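Local atomic coordinates of dihydroneopterin triphosphate diphosphatase (Escherichia coli O157:H7, PDB entry 5U7F), a protein that probably hydrolyses dihydroneopterin triphosphate to the monophosphate and pyrophosphate, a metal-dependent step of folate biosynthesis, and also acts on nucleoside triphosphates such as dATP. Residues Gln51-Glu56 and Leu70-Cys75; Glu100-Leu105 and Ile142-Ile147. All blocks are in the same frame, centred on the assembly; numbering follows the deposited sequence.

Contact 1. Residues Gln51-Glu56 and Leu70-Cys75; sequences QAAMRE and LTLIDC. With CO (cobalt (II) ion), chain D; CO (cobalt (II) ion), chain E.
Ala53 and Met54 on the Nudix-box helix receive a single leucine branch, that of Leu72, and the contact illustrates how a catalytic helix can be packed on a sheet by one face while it binds metal with another. The methyl group of Ala53 points at the strand, and its CB lies 3.7 Å from CD2 of Leu72. One residue on, Met54 presents a methylene: CG stands 3.7 Å from CD2 of Leu72, and the chain then bends at chi3 (-50°), its sulfur taking no part in the contact. In Leu72, CG is anti to the backbone N (chi1 177°), and chi2 sets CD2 as the methyl that meets both. Phe103 of strand 97-107 and Ile12 and Val14 of strand 10-18 complete the apolar layer.

Arg55 turns to another side of the helix. Its NH1 makes a hydrogen-bonded salt bridge to OE2 of Glu56 at 2.8 Å, meeting that oxygen from above the carboxylate plane (59° out of it), and NH2 forms a second salt bridge, with Glu47. The carboxylate of Glu56 spans two cobalt ions, OE2 binding that of chain D at 2.1 Å and OE1 that of chain E at 2.1 Å; water 3 also bridges the two metals. Glu60 and Glu117 share the chain E ion.

The chemistry is thus divided. Nondirectional methyl and methylene packing seats the helix against strand 72-82, whereas cobalt binds each oxygen of Glu56 and Arg55 adds a bond to OE2, which together should restrict the turning of the carboxylate.

Contact 2. Residues Glu100-Leu105 and Ile142-Ile147; sequences ESWFCL and IEQFVI
Trp102 and Phe145 meet through similar first torsions: both CB atoms point across the contact, and the chi1 values (-66° and -72°) then lay each ring beside its own backbone N, anti to the carbonyl carbon, where CE3 of the indole and CE2 of the phenyl come together. The two side chains cross at about a right angle. The phenyl comes to the six-membered end of the indole, near the indole plane, with its CE2 3.8 Å from CE3 of Trp102.

Gln144 meets the same indole edge: its extended chain brings OE1 to 3.7 Å from CZ3 of Trp102, with the amide turned steeply against the ring. The CZ3 approach is packing; the oxygen's hydrogen bond, a weak one, comes from Arg77. On the pyrrole side of the indole, NE1 donates to OE1 of Glu100 at 2.9 Å, nearly in the ring plane, and restrains the indole's rotation. Glu100 itself packs on Phe81, a predicted substrate-binding residue.

Further along the strand, Cys104 makes a sulfur-aromatic contact with Phe145. SG lies 4.4 Å from the phenyl centroid and 38° off the ring normal, an oblique approach rather than one squarely over the face. Its disulfide to Cys75 fixes the sulfur, and Phe145 packs on Cys75 as well. Phe145 sits in a wider pi-type turn, where O of Ile142 accepts from both N of Val146 and N of Ile147.

The interface therefore depends on shape and polarisable groups: the edge of the indole, an obliquely set phenyl ring and a disulfide sulfur join the C-terminal helix to the sheet, while the indole N-H is satisfied by Glu100, whose oxygen is also hydrogen-bonded to Ser137 near the start of helix 136-147.

Overall arrangement
The centres of the two contacts lie 12 Å apart, and both segments of contact 1 precede those of contact 2 in the chain. Both rest on one mixed sheet, in which strand 72-82 forms one edge and pairs antiparallel with strand 97-107. Contact 1 joins helix 49-61 to one face and contact 2 joins helix 136-147 to the other, the alpha/beta/alpha sandwich of the Nudix fold. The link between them is direct: the backbones of Ile73 and Cys104 are probably hydrogen-bonded, beside the disulfide of Cys75 SG and Cys104 SG (2.1 Å). The sheet edge thus connects the metal-binding helix to the C-terminal helix on the other face of the sheet.

Contact 1. Residues Gln51-Glu56 and Leu70-Cys75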
loop_
_atom_site.group_PDB
_atom_site.type_symbol
_atom_site.label_atom_id
_atom_site.label_comp_id
_atom_site.label_asym_id
_atom_site.label_seq_id
_atom_site.Cartn_x
_atom_site.Cartn_y
_atom_site.Cartn_z
ATOM N N GLN A 51 -4.261 0.305 12.876
ATOM C CA GLN A 51 -3.137 1.057 13.440
ATOM C C GLN A 51 -1.945 1.004 12.504
ATOM O O GLN A 51 -1.228 1.994 12.306
ATOM C CB GLN A 51 -2.748 0.524 14.815
ATOM C CG GLN A 51 -3.670 0.951 15.974
ATOM C CD GLN A 51 -3.529 0.066 17.210
ATOM O OE1 GLN A 51 -2.822 -0.941 17.194
ATOM N NE2 GLN A 51 -4.220 0.434 18.297
ATOM N N ALA A 52 -1.723 -0.162 11.918
ATOM C CA ALA A 52 -0.551 -0.343 11.094
ATOM C C ALA A 52 -0.684 0.501 9.825
ATOM O O ALA A 52 0.271 1.125 9.373
ATOM C CB ALA A 52 -0.351 -1.818 10.766
ATOM N N ALA A 53 -1.887 0.520 9.275
ATOM C CA ALA A 53 -2.191 1.276 8.088
ATOM C C ALA A 53 -1.935 2.782 8.321
ATOM O O ALA A 53 -1.205 3.411 7.559
ATOM C CB ALA A 53 -3.624 1.040 7.667
ATOM N N MET A 54 -2.489 3.322 9.400
ATOM C CA MET A 54 -2.271 4.731 9.708
ATOM C C MET A 54 -0.782 4.997 9.921
ATOM O O MET A 54 -0.268 6.016 9.456
ATOM C CB MET A 54 -3.068 5.158 10.933
ATOM C CG MET A 54 -4.497 5.555 10.600
ATOM S SD MET A 54 -5.262 6.500 11.926
ATOM C CE MET A 54 -4.901 5.460 13.350
ATOM N N ARG A 55 -0.082 4.065 10.571
ATOM C CA ARG A 55 1.324 4.277 10.871
ATOM C C ARG A 55 2.155 4.295 9.600
ATOM O O ARG A 55 2.974 5.183 9.422
ATOM C CB ARG A 55 1.864 3.223 11.813
ATOM C CG ARG A 55 3.374 3.376 12.066
ATOM C CD ARG A 55 3.929 2.300 12.902
ATOM N NE ARG A 55 3.431 0.986 12.502
ATOM C CZ ARG A 55 3.888 0.286 11.473
ATOM N NH1 ARG A 55 4.898 0.750 10.730
ATOM N NH2 ARG A 55 3.346 -0.894 11.198
ATOM N N GLU A 56 1.969 3.298 8.737
ATOM C CA GLU A 56 2.707 3.209 7.489
ATOM C C GLU A 56 2.414 4.400 6.567
ATOM O O GLU A 56 3.272 4.845 5.825
ATOM C CB GLU A 56 2.368 1.904 6.786
ATOM C CG GLU A 56 2.877 0.688 7.525
ATOM C CD GLU A 56 4.406 0.458 7.393
ATOM O OE1 GLU A 56 4.998 1.045 6.482
ATOM O OE2 GLU A 56 4.988 -0.332 8.189
ATOM N N LEU A 70 -8.517 13.207 7.869
ATOM C CA LEU A 70 -8.830 12.377 6.724
ATOM C C LEU A 70 -9.428 11.093 7.268
ATOM O O LEU A 70 -9.303 10.809 8.453
ATOM C CB LEU A 70 -7.583 12.096 5.878
ATOM C CG LEU A 70 -6.845 13.332 5.371
ATOM C CD1 LEU A 70 -5.428 12.990 4.977
ATOM C CD2 LEU A 70 -7.566 13.971 4.181
ATOM N N THR A 71 -10.055 10.322 6.395
ATOM C CA THR A 71 -10.745 9.101 6.802
ATOM C C THR A 71 -10.126 7.861 6.140
ATOM O O THR A 71 -10.202 7.670 4.920
ATOM C CB THR A 71 -12.243 9.185 6.458
ATOM O OG1 THR A 71 -12.771 10.427 6.947
ATOM C CG2 THR A 71 -13.002 8.029 7.086
ATOM N N LEU A 72 -9.506 7.028 6.962
ATOM C CA LEU A 72 -8.930 5.782 6.485
ATOM C C LEU A 72 -10.020 4.720 6.454
ATOM O O LEU A 72 -10.567 4.350 7.490
ATOM C CB LEU A 72 -7.776 5.353 7.378
ATOM C CG LEU A 72 -7.132 4.021 7.005
ATOM C CD1 LEU A 72 -6.331 4.181 5.729
ATOM C CD2 LEU A 72 -6.271 3.512 8.147
ATOM N N ILE A 73 -10.387 4.258 5.271
ATOM C CA ILE A 73 -11.496 3.306 5.176
ATOM C C ILE A 73 -10.991 1.866 5.130
ATOM O O ILE A 73 -10.103 1.538 4.346
ATOM C CB ILE A 73 -12.351 3.587 3.938
ATOM C CG1 ILE A 73 -12.994 4.981 4.071
ATOM C CG2 ILE A 73 -13.410 2.484 3.743
ATOM C CD1 ILE A 73 -13.688 5.446 2.826
ATOM N N ASP A 74 -11.563 1.031 5.981
ATOM C CA ASP A 74 -11.300 -0.399 5.965
ATOM C C ASP A 74 -12.169 -0.979 4.839
ATOM O O ASP A 74 -13.397 -0.882 4.872
ATOM C CB ASP A 74 -11.611 -1.009 7.348
ATOM C CG ASP A 74 -11.317 -2.492 7.435
ATOM O OD1 ASP A 74 -11.287 -3.186 6.383
ATOM O OD2 ASP A 74 -11.141 -2.968 8.584
ATOM N N CYS A 75 -11.523 -1.529 3.820
ATOM C CA CYS A 75 -12.214 -2.108 2.670
ATOM C C CYS A 75 -12.913 -3.445 2.970
ATOM O O CYS A 75 -13.610 -3.978 2.113
ATOM C CB CYS A 75 -11.221 -2.329 1.537
ATOM S SG CYS A 75 -10.560 -0.814 0.823
HETATM CO CO CO D . 6.822 -1.399 8.251
HETATM CO CO CO E . 6.830 0.758 5.583
HETATM O O HOH W 1 7.453 -0.066 9.830
HETATM O O HOH W 2 8.806 -2.495 8.537
HETATM O O HOH W 3 7.687 0.043 7.145
HETATM O O HOH W 4 5.859 -2.766 9.577
HETATM O O HOH W 5 7.465 2.594 6.489
#

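Contact 2. Residues Glu100-Leu105 and Ile142-Ile147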
loop_
_atom_site.group_PDB
_atom_site.type_symbol
_atom_site.label_atom_id
_atom_site.label_comp_id
_atom_site.label_asym_id
_atom_site.label_seq_id
_atom_site.Cartn_x
_atom_site.Cartn_y
_atom_site.Cartn_z
ATOM N N GLU A 100 -2.790 -10.135 3.494
ATOM C CA GLU A 100 -2.840 -8.693 3.305
ATOM C C GLU A 100 -4.257 -8.162 3.472
ATOM O O GLU A 100 -5.157 -8.641 2.783
ATOM C CB GLU A 100 -2.360 -8.346 1.905
ATOM C CG GLU A 100 -2.393 -6.879 1.515
ATOM C CD GLU A 100 -1.958 -6.685 0.051
ATOM O OE1 GLU A 100 -2.760 -6.964 -0.880
ATOM O OE2 GLU A 100 -0.796 -6.270 -0.172
ATOM N N SER A 101 -4.427 -7.169 4.336
ATOM C CA SER A 101 -5.732 -6.494 4.509
ATOM C C SER A 101 -5.763 -5.127 3.839
ATOM O O SER A 101 -4.793 -4.361 3.932
ATOM C CB SER A 101 -6.064 -6.376 6.008
ATOM O OG SER A 101 -6.192 -7.676 6.541
ATOM N N TRP A 102 -6.890 -4.805 3.196
ATOM C CA TRP A 102 -6.950 -3.639 2.306
ATOM C C TRP A 102 -7.630 -2.462 2.987
ATOM O O TRP A 102 -8.645 -2.626 3.663
ATOM C CB TRP A 102 -7.716 -3.951 1.000
ATOM C CG TRP A 102 -7.085 -4.932 0.093
ATOM C CD1 TRP A 102 -5.838 -5.500 0.223
ATOM C CD2 TRP A 102 -7.663 -5.509 -1.074
ATOM N NE1 TRP A 102 -5.614 -6.371 -0.798
ATOM C CE2 TRP A 102 -6.715 -6.396 -1.612
ATOM C CE3 TRP A 102 -8.898 -5.370 -1.716
ATOM C CZ2 TRP A 102 -6.946 -7.120 -2.769
ATOM C CZ3 TRP A 102 -9.123 -6.087 -2.870
ATOM C CH2 TRP A 102 -8.155 -6.970 -3.377
ATOM N N PHE A 103 -7.078 -1.281 2.746
ATOM C CA PHE A 103 -7.660 -0.000 3.173
ATOM C C PHE A 103 -7.643 0.987 1.985
ATOM O O PHE A 103 -6.873 0.845 1.019
ATOM C CB PHE A 103 -6.888 0.587 4.354
ATOM C CG PHE A 103 -6.914 -0.259 5.589
ATOM C CD1 PHE A 103 -6.071 -1.358 5.717
ATOM C CD2 PHE A 103 -7.788 0.032 6.618
ATOM C CE1 PHE A 103 -6.113 -2.140 6.862
ATOM C CE2 PHE A 103 -7.836 -0.756 7.769
ATOM C CZ PHE A 103 -7.008 -1.825 7.894
ATOM N N CYS A 104 -8.489 2.009 2.068
ATOM C CA CYS A 104 -8.620 3.008 1.007
ATOM C C CYS A 104 -8.440 4.364 1.683
ATOM O O CYS A 104 -8.874 4.555 2.813
ATOM C CB CYS A 104 -9.989 2.871 0.299
ATOM S SG CYS A 104 -10.555 1.124 0.114
ATOM N N LEU A 105 -7.720 5.277 1.045
ATOM C CA LEU A 105 -7.566 6.626 1.578
ATOM C C LEU A 105 -7.737 7.638 0.455
ATOM O O LEU A 105 -6.951 7.707 -0.484
ATOM C CB LEU A 105 -6.215 6.808 2.276
ATOM C CG LEU A 105 -5.901 8.238 2.738
ATOM C CD1 LEU A 105 -6.916 8.686 3.786
ATOM C CD2 LEU A 105 -4.495 8.352 3.266
ATOM N N ILE A 142 -7.080 -1.624 -6.532
ATOM C CA ILE A 142 -7.287 -0.406 -7.332
ATOM C C ILE A 142 -8.565 -0.591 -8.172
ATOM O O ILE A 142 -9.437 0.291 -8.227
ATOM C CB ILE A 142 -6.052 -0.111 -8.213
ATOM C CG1 ILE A 142 -4.872 0.287 -7.329
ATOM C CG2 ILE A 142 -6.344 1.043 -9.241
ATOM C CD1 ILE A 142 -3.532 0.354 -8.092
ATOM N N GLU A 143 -8.701 -1.757 -8.788
ATOM C CA GLU A 143 -9.832 -2.020 -9.682
ATOM C C GLU A 143 -11.150 -1.984 -8.935
ATOM O O GLU A 143 -12.138 -1.386 -9.403
ATOM C CB GLU A 143 -9.678 -3.357 -10.403
ATOM C CG GLU A 143 -8.514 -3.371 -11.415
ATOM C CD GLU A 143 -8.238 -4.728 -12.075
ATOM O OE1 GLU A 143 -8.469 -5.795 -11.457
ATOM O OE2 GLU A 143 -7.746 -4.726 -13.229
ATOM N N GLN A 144 -11.171 -2.561 -7.751
ATOM C CA GLN A 144 -12.429 -2.717 -7.054
ATOM C C GLN A 144 -12.829 -1.511 -6.212
ATOM O O GLN A 144 -14.018 -1.334 -5.939
ATOM C CB GLN A 144 -12.372 -3.983 -6.192
ATOM C CG GLN A 144 -12.295 -5.231 -7.041
ATOM C CD GLN A 144 -12.298 -6.507 -6.201
ATOM O OE1 GLN A 144 -12.082 -6.461 -4.984
ATOM N NE2 GLN A 144 -12.546 -7.649 -6.848
ATOM N N PHE A 145 -11.875 -0.670 -5.804
ATOM C CA PHE A 145 -12.195 0.397 -4.860
ATOM C C PHE A 145 -11.885 1.796 -5.364
ATOM O O PHE A 145 -12.326 2.768 -4.766
ATOM C CB PHE A 145 -11.476 0.147 -3.537
ATOM C CG PHE A 145 -12.052 -1.007 -2.756
ATOM C CD1 PHE A 145 -13.117 -0.815 -1.876
ATOM C CD2 PHE A 145 -11.570 -2.283 -2.933
ATOM C CE1 PHE A 145 -13.671 -1.888 -1.174
ATOM C CE2 PHE A 145 -12.112 -3.350 -2.227
ATOM C CZ PHE A 145 -13.162 -3.155 -1.358
ATOM N N VAL A 146 -11.166 1.909 -6.470
ATOM C CA VAL A 146 -10.987 3.218 -7.110
ATOM C C VAL A 146 -11.835 3.306 -8.359
ATOM O O VAL A 146 -12.659 4.217 -8.505
ATOM C CB VAL A 146 -9.518 3.508 -7.496
ATOM C CG1 VAL A 146 -9.428 4.891 -8.191
ATOM C CG2 VAL A 146 -8.655 3.481 -6.247
ATOM N N ILE A 147 -11.625 2.365 -9.262
ATOM C CA ILE A 147 -12.369 2.323 -10.514
ATOM C C ILE A 147 -13.855 2.038 -10.282
ATOM O O ILE A 147 -14.714 2.754 -10.806
ATOM C CB ILE A 147 -11.788 1.263 -11.472
ATOM C CG1 ILE A 147 -10.338 1.595 -11.785
ATOM C CG2 ILE A 147 -12.601 1.175 -12.756
ATOM C CD1 ILE A 147 -9.606 0.569 -12.648
#